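Local coordinates for dextranase (Pseudarthrobacter oxydans, PDB 6NZS), which catalyses the endohydrolysis of alpha-1,6-glucosidic linkages in dextran, as a glycoside hydrolase of family 49, at residues 29-34 and 52-57. Sequence-based numbering, arbitrary orientation.
Sequences DEVRRS and DAFTYM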
# COMPACT_ATOMS: atom_id res chain seq x y z
N ASP A 29 23.39 4.76 11.73
CA ASP A 29 23.97 3.44 11.62
C ASP A 29 23.20 2.38 12.40
O ASP A 29 23.75 1.32 12.70
CB ASP A 29 25.43 3.47 12.08
CG ASP A 29 25.59 3.96 13.52
OD1 ASP A 29 24.61 4.48 14.10
OD2 ASP A 29 26.70 3.81 14.07
N GLU A 30 21.94 2.65 12.74
CA GLU A 30 21.11 1.74 13.52
C GLU A 30 19.89 1.31 12.71
O GLU A 30 19.44 2.01 11.80
CB GLU A 30 20.63 2.42 14.81
CG GLU A 30 21.77 2.76 15.77
CD GLU A 30 21.30 3.54 16.99
OE1 GLU A 30 20.18 4.08 16.94
OE2 GLU A 30 22.06 3.60 17.98
N VAL A 31 19.34 0.14 13.06
CA VAL A 31 18.10 -0.37 12.48
C VAL A 31 17.12 -0.63 13.62
O VAL A 31 17.47 -1.31 14.59
CB VAL A 31 18.34 -1.66 11.68
CG1 VAL A 31 17.02 -2.20 11.14
CG2 VAL A 31 19.32 -1.43 10.53
N ARG A 32 15.90 -0.10 13.50
CA ARG A 32 14.90 -0.31 14.54
C ARG A 32 14.39 -1.75 14.51
O ARG A 32 13.88 -2.21 13.48
CB ARG A 32 13.73 0.66 14.35
CG ARG A 32 12.94 0.90 15.64
CD ARG A 32 11.63 1.66 15.40
NE ARG A 32 11.80 2.94 14.70
CZ ARG A 32 12.11 4.09 15.29
NH1 ARG A 32 12.29 4.15 16.61
NH2 ARG A 32 12.24 5.19 14.55
N ARG A 33 14.52 -2.45 15.63
CA ARG A 33 14.03 -3.81 15.79
C ARG A 33 12.66 -3.75 16.45
O ARG A 33 12.41 -2.90 17.31
CB ARG A 33 14.98 -4.60 16.69
CG ARG A 33 14.49 -6.00 17.03
CD ARG A 33 15.50 -6.76 17.86
NE ARG A 33 14.88 -7.96 18.41
CZ ARG A 33 15.48 -8.79 19.26
NH1 ARG A 33 16.73 -8.54 19.65
NH2 ARG A 33 14.83 -9.83 19.73
N SER A 34 11.76 -4.66 16.06
CA SER A 34 10.45 -4.71 16.72
C SER A 34 10.58 -4.97 18.21
O SER A 34 11.24 -5.92 18.64
CB SER A 34 9.58 -5.81 16.11
OG SER A 34 8.33 -5.90 16.78
N ASP A 52 16.38 -17.67 13.24
CA ASP A 52 15.88 -16.33 13.49
C ASP A 52 15.79 -15.53 12.20
O ASP A 52 16.66 -15.63 11.33
CB ASP A 52 16.84 -15.61 14.44
CG ASP A 52 16.93 -16.30 15.78
OD1 ASP A 52 15.96 -16.22 16.55
OD2 ASP A 52 17.97 -16.95 16.04
N ALA A 53 14.73 -14.74 12.08
CA ALA A 53 14.57 -13.79 10.99
C ALA A 53 14.28 -12.43 11.61
O ALA A 53 13.41 -12.33 12.48
CB ALA A 53 13.40 -14.18 10.07
N PHE A 54 14.99 -11.41 11.17
CA PHE A 54 14.84 -10.10 11.78
C PHE A 54 13.42 -9.58 11.60
O PHE A 54 12.80 -9.77 10.55
CB PHE A 54 15.80 -9.11 11.13
CG PHE A 54 15.99 -7.85 11.92
CD1 PHE A 54 16.78 -7.86 13.06
CD2 PHE A 54 15.37 -6.67 11.55
CE1 PHE A 54 16.96 -6.72 13.81
CE2 PHE A 54 15.55 -5.51 12.30
CZ PHE A 54 16.35 -5.53 13.42
N THR A 55 12.90 -8.91 12.63
CA THR A 55 11.63 -8.19 12.53
C THR A 55 11.94 -6.71 12.66
O THR A 55 12.33 -6.24 13.74
CB THR A 55 10.61 -8.65 13.56
OG1 THR A 55 10.41 -10.07 13.44
CG2 THR A 55 9.27 -7.95 13.33
N TYR A 56 11.75 -5.99 11.57
CA TYR A 56 11.87 -4.54 11.51
C TYR A 56 10.67 -3.88 12.17
O TYR A 56 9.64 -4.51 12.39
CB TYR A 56 11.90 -4.08 10.05
CG TYR A 56 13.04 -4.68 9.26
CD1 TYR A 56 14.30 -4.11 9.30
CD2 TYR A 56 12.86 -5.82 8.47
CE1 TYR A 56 15.36 -4.65 8.59
CE2 TYR A 56 13.91 -6.37 7.76
CZ TYR A 56 15.16 -5.79 7.83
OH TYR A 56 16.21 -6.34 7.12
N MET A 57 10.78 -2.58 12.45
CA MET A 57 9.64 -1.84 12.97
C MET A 57 9.68 -0.38 12.53
O MET A 57 10.73 0.26 12.55
CB MET A 57 9.53 -1.92 14.51
CG MET A 57 8.23 -1.34 15.06
SD MET A 57 8.03 -1.56 16.83
CE MET A 57 9.25 -0.40 17.43
O HOH W 1 13.28 -1.19 11.01
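V31 CG1 reaches the ring edge of Y56 near its plane, 3.8 Å from CD1. The same methyl lies obliquely to the ring of F54. One face of the Y56 ring is taken by F54, whose CD2 sits 3.5 Å above the plane, over the centre. A water lies in plane at the Y56 edge. At the F54 ring edge lie Y56 CG, in plane, and R32 O, near the plane. R33 CB comes obliquely to F54 CZ at 3.7 Å. M57 O lies in the plane of the R32 guanidinium, at its edge. The charged ends turn to other partners: R32 NH1 bonds to the carbonyls of N21 and G24, and R33 forms a salt bridge with D38. R32 CD, anti to CA (chi2 -170°), packs 3.7 Å from M57 CE. S34 CB also touches T55 CG2.

The backbones meet at one beta bridge, R33 with Y56. S34 N donates a nearly straight bond to T55 O (2.9 Å, 169°). M57 N gives R32 O only a weak bond of 3.3 Å. The same water bridges them, donating to R32 O and sharing the M57 N-H. The touching parts, 31-34 and 54-57, run 85° apart, which fits a single bridge rather than a continuous ladder. This buried crossing joins strand 31-33, paired in parallel with strand 18-20, to strand 51-58 of the N-terminal Ig-like beta domain of family 49.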